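Local atomic coordinates of Fe-regulated protein B (Neisseria meningitidis, PDB entry 4AIP), a protein that transports iron across the outer membrane as a TonB-dependent transporter, and probably serves in siderophore uptake and signalling. Residues K120-Y132 with D327-S339. Residues are numbered along the deposited sequence; the frame is centred on the assembly and turned at random.
Sequences KVDNAYSDSQILY and DANAYVLEKERYS
Ala-124 meets Tyr-331 in a CH-pi contact, its CB lying over the centre of the ring. With Tyr-331 CG set between its own backbone N and carbonyl carbon (chi1 62°), the ring presents a face to the methyl. At Leu-333 one branch does the touching: its CD1 lies against the backbone of the loop, 3.7 Å from Tyr-125 N, and makes a looser apolar contact with Ala-124 CB at 4.4 Å. Farther along, Ile-130 CG2 rests on the aliphatic part of Arg-337, 3.7 Å from its CD; the extended arginine chain carries the guanidinium onward to a salt bridge with Asp-342.

Polar groups come close without a clear hydrogen bond across the interface. Lys-335, bent at chi3 and chi4, brings NZ within 3.3 Å of Ser-126 OG, but the geometry does not suit a hydrogen bond. That hydroxyl instead accepts from Ser-128 N (3.1 Å, 167°), closing an ST turn.

The loop itself leaves strand 118-121 through a type I' turn, Val-121 to Ala-124, in which Ala-124 N donates to Val-121 O. On its far side, Asp-127 forms a salt bridge with Lys-439. Here a plug-domain loop runs along the inward-facing side chains of strand 325-339, the plug-in-barrel arrangement characteristic of TonB-dependent transporters.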
# COMPACT_ATOMS: atom_id res chain seq x y z
N LYS B 120 26.13 -3.71 -11.61
CA LYS B 120 25.72 -5.01 -11.99
C LYS B 120 25.14 -5.67 -10.79
O LYS B 120 25.82 -5.73 -9.77
CB LYS B 120 26.96 -5.77 -12.46
CG LYS B 120 27.52 -5.22 -13.74
CD LYS B 120 28.66 -6.09 -14.29
CE LYS B 120 29.39 -5.38 -15.45
NZ LYS B 120 30.07 -6.35 -16.42
N VAL B 121 23.88 -6.11 -10.86
CA VAL B 121 23.38 -6.97 -9.78
C VAL B 121 23.00 -8.26 -10.40
O VAL B 121 22.39 -8.27 -11.53
CB VAL B 121 22.28 -6.34 -8.90
CG1 VAL B 121 22.28 -4.75 -9.00
CG2 VAL B 121 20.96 -6.93 -9.11
N ASP B 122 23.44 -9.33 -9.75
CA ASP B 122 23.30 -10.70 -10.23
C ASP B 122 23.66 -10.78 -11.73
O ASP B 122 23.02 -11.52 -12.49
CB ASP B 122 21.87 -11.16 -10.02
CG ASP B 122 21.47 -11.18 -8.55
OD1 ASP B 122 22.32 -11.52 -7.70
OD2 ASP B 122 20.30 -10.89 -8.26
N ASN B 123 24.64 -9.97 -12.14
CA ASN B 123 25.13 -10.00 -13.51
C ASN B 123 24.06 -9.60 -14.55
O ASN B 123 23.95 -10.23 -15.60
CB ASN B 123 25.75 -11.35 -13.85
CG ASN B 123 26.80 -11.24 -14.96
OD1 ASN B 123 27.30 -10.14 -15.28
ND2 ASN B 123 27.12 -12.39 -15.58
N ALA B 124 23.28 -8.56 -14.22
CA ALA B 124 22.35 -7.92 -15.18
C ALA B 124 22.50 -6.39 -15.08
O ALA B 124 22.57 -5.84 -13.97
CB ALA B 124 20.93 -8.33 -14.81
N TYR B 125 22.54 -5.69 -16.21
CA TYR B 125 22.83 -4.26 -16.16
C TYR B 125 22.38 -3.59 -17.44
O TYR B 125 22.55 -4.12 -18.53
CB TYR B 125 24.32 -4.02 -15.90
CG TYR B 125 25.28 -4.87 -16.78
CD1 TYR B 125 25.56 -6.22 -16.46
CD2 TYR B 125 25.93 -4.33 -17.86
CE1 TYR B 125 26.45 -6.98 -17.19
CE2 TYR B 125 26.83 -5.08 -18.62
CZ TYR B 125 27.07 -6.42 -18.30
OH TYR B 125 27.96 -7.19 -19.07
N SER B 126 21.77 -2.41 -17.30
CA SER B 126 21.33 -1.65 -18.43
C SER B 126 22.38 -0.56 -18.62
O SER B 126 23.21 -0.34 -17.69
CB SER B 126 19.99 -1.00 -18.11
OG SER B 126 19.66 -0.05 -19.14
N ASP B 127 22.42 0.11 -19.77
CA ASP B 127 23.33 1.29 -19.83
C ASP B 127 22.53 2.51 -20.26
O ASP B 127 23.12 3.55 -20.58
CB ASP B 127 24.56 1.05 -20.74
CG ASP B 127 24.19 1.02 -22.25
OD1 ASP B 127 22.98 1.11 -22.62
OD2 ASP B 127 25.15 0.93 -23.07
N SER B 128 21.21 2.37 -20.26
CA SER B 128 20.32 3.41 -20.67
C SER B 128 20.02 4.37 -19.52
O SER B 128 20.36 4.08 -18.38
CB SER B 128 19.04 2.77 -21.21
OG SER B 128 19.28 2.15 -22.46
N GLN B 129 19.32 5.47 -19.79
CA GLN B 129 18.89 6.33 -18.70
C GLN B 129 17.50 6.89 -18.94
O GLN B 129 16.95 6.80 -20.04
CB GLN B 129 19.91 7.46 -18.49
CG GLN B 129 19.94 8.44 -19.64
CD GLN B 129 21.02 9.52 -19.46
OE1 GLN B 129 21.38 9.88 -18.34
NE2 GLN B 129 21.51 10.04 -20.55
N ILE B 130 16.92 7.46 -17.89
CA ILE B 130 15.58 7.98 -17.94
C ILE B 130 15.65 9.41 -18.37
O ILE B 130 14.94 9.81 -19.29
CB ILE B 130 14.93 7.90 -16.56
CG1 ILE B 130 14.73 6.45 -16.19
CG2 ILE B 130 13.63 8.77 -16.50
CD1 ILE B 130 14.37 6.27 -14.81
N LEU B 131 16.49 10.18 -17.68
CA LEU B 131 16.67 11.61 -17.89
C LEU B 131 18.00 12.01 -17.34
O LEU B 131 18.43 11.54 -16.29
CB LEU B 131 15.59 12.42 -17.19
CG LEU B 131 15.56 13.90 -17.60
CD1 LEU B 131 15.12 14.05 -19.08
CD2 LEU B 131 14.67 14.73 -16.67
N TYR B 132 18.68 12.91 -18.03
CA TYR B 132 20.05 13.24 -17.65
C TYR B 132 20.12 14.18 -16.42
O TYR B 132 21.18 14.43 -15.90
CB TYR B 132 20.76 13.81 -18.86
CG TYR B 132 20.39 15.23 -19.11
CD1 TYR B 132 19.24 15.56 -19.90
CD2 TYR B 132 21.14 16.28 -18.54
CE1 TYR B 132 18.88 16.90 -20.13
CE2 TYR B 132 20.80 17.60 -18.76
CZ TYR B 132 19.68 17.90 -19.55
OH TYR B 132 19.36 19.22 -19.76
N ASP B 327 28.69 -21.07 -15.96
CA ASP B 327 27.78 -20.11 -15.35
C ASP B 327 26.94 -19.52 -16.41
O ASP B 327 27.48 -19.08 -17.46
CB ASP B 327 28.56 -18.96 -14.78
CG ASP B 327 29.02 -19.27 -13.44
OD1 ASP B 327 29.58 -20.38 -13.25
OD2 ASP B 327 28.82 -18.42 -12.55
N ALA B 328 25.65 -19.45 -16.11
CA ALA B 328 24.78 -18.83 -17.05
C ALA B 328 23.71 -18.10 -16.26
O ALA B 328 23.53 -18.37 -15.07
CB ALA B 328 24.20 -19.88 -17.99
N ASN B 329 23.00 -17.22 -16.95
CA ASN B 329 22.22 -16.14 -16.37
C ASN B 329 21.31 -15.81 -17.59
O ASN B 329 21.79 -15.76 -18.73
CB ASN B 329 23.23 -14.98 -16.09
CG ASN B 329 22.59 -13.73 -15.68
OD1 ASN B 329 21.61 -13.74 -15.01
ND2 ASN B 329 23.19 -12.63 -15.99
N ALA B 330 20.01 -15.66 -17.37
CA ALA B 330 19.11 -15.05 -18.37
C ALA B 330 18.18 -14.23 -17.54
O ALA B 330 17.71 -14.68 -16.51
CB ALA B 330 18.33 -16.10 -19.17
N TYR B 331 17.91 -13.00 -17.94
CA TYR B 331 17.19 -12.14 -17.05
C TYR B 331 16.36 -11.19 -17.85
O TYR B 331 16.56 -11.05 -19.04
CB TYR B 331 18.19 -11.31 -16.22
CG TYR B 331 19.11 -10.38 -16.99
CD1 TYR B 331 18.72 -9.09 -17.29
CD2 TYR B 331 20.39 -10.79 -17.38
CE1 TYR B 331 19.56 -8.22 -17.99
CE2 TYR B 331 21.24 -9.94 -18.04
CZ TYR B 331 20.81 -8.66 -18.35
OH TYR B 331 21.66 -7.84 -18.99
N VAL B 332 15.47 -10.49 -17.16
CA VAL B 332 14.75 -9.34 -17.73
C VAL B 332 14.71 -8.23 -16.70
O VAL B 332 14.21 -8.43 -15.61
CB VAL B 332 13.32 -9.73 -18.21
CG1 VAL B 332 12.60 -10.48 -17.15
CG2 VAL B 332 12.50 -8.57 -18.62
N LEU B 333 15.26 -7.07 -17.05
CA LEU B 333 15.46 -5.96 -16.16
C LEU B 333 14.54 -4.89 -16.68
O LEU B 333 14.49 -4.62 -17.91
CB LEU B 333 16.89 -5.48 -16.33
CG LEU B 333 17.74 -4.92 -15.21
CD1 LEU B 333 19.04 -4.49 -15.84
CD2 LEU B 333 17.08 -3.77 -14.52
N GLU B 334 13.81 -4.28 -15.74
CA GLU B 334 12.86 -3.22 -16.06
C GLU B 334 13.20 -2.00 -15.30
O GLU B 334 13.41 -2.07 -14.07
CB GLU B 334 11.45 -3.56 -15.65
CG GLU B 334 10.86 -4.68 -16.41
CD GLU B 334 10.32 -4.27 -17.82
OE1 GLU B 334 10.08 -3.03 -18.09
OE2 GLU B 334 10.10 -5.24 -18.63
N LYS B 335 13.23 -0.89 -16.02
CA LYS B 335 13.41 0.37 -15.39
C LYS B 335 12.22 1.24 -15.68
O LYS B 335 11.84 1.48 -16.85
CB LYS B 335 14.67 1.02 -15.82
CG LYS B 335 15.25 1.68 -14.59
CD LYS B 335 16.70 2.07 -14.66
CE LYS B 335 17.16 1.61 -16.02
NZ LYS B 335 18.44 0.99 -16.29
N GLU B 336 11.62 1.74 -14.63
CA GLU B 336 10.44 2.56 -14.81
C GLU B 336 10.46 3.88 -14.18
O GLU B 336 11.03 4.06 -13.09
CB GLU B 336 9.25 1.87 -14.26
CG GLU B 336 8.63 1.13 -15.27
CD GLU B 336 7.35 0.49 -14.80
OE1 GLU B 336 6.31 1.22 -14.71
OE2 GLU B 336 7.41 -0.75 -14.55
N ARG B 337 9.81 4.80 -14.88
CA ARG B 337 9.40 6.03 -14.30
C ARG B 337 7.89 6.19 -14.45
O ARG B 337 7.30 6.11 -15.55
CB ARG B 337 10.18 7.21 -14.86
CG ARG B 337 9.76 8.54 -14.31
CD ARG B 337 10.23 9.63 -15.23
NE ARG B 337 9.97 10.96 -14.70
CZ ARG B 337 8.90 11.68 -14.99
NH1 ARG B 337 7.97 11.21 -15.84
NH2 ARG B 337 8.77 12.88 -14.48
N TYR B 338 7.28 6.41 -13.31
CA TYR B 338 5.88 6.78 -13.25
C TYR B 338 5.73 8.17 -12.60
O TYR B 338 6.27 8.44 -11.51
CB TYR B 338 5.11 5.74 -12.42
CG TYR B 338 3.71 6.19 -12.14
CD1 TYR B 338 2.67 6.05 -13.11
CD2 TYR B 338 3.41 6.82 -10.94
CE1 TYR B 338 1.36 6.51 -12.84
CE2 TYR B 338 2.10 7.27 -10.66
CZ TYR B 338 1.10 7.11 -11.60
OH TYR B 338 -0.18 7.57 -11.30
N SER B 339 4.95 9.03 -13.23
CA SER B 339 4.64 10.30 -12.67
C SER B 339 3.15 10.45 -12.64
O SER B 339 2.48 10.09 -13.62
CB SER B 339 5.26 11.38 -13.53
OG SER B 339 4.54 12.59 -13.38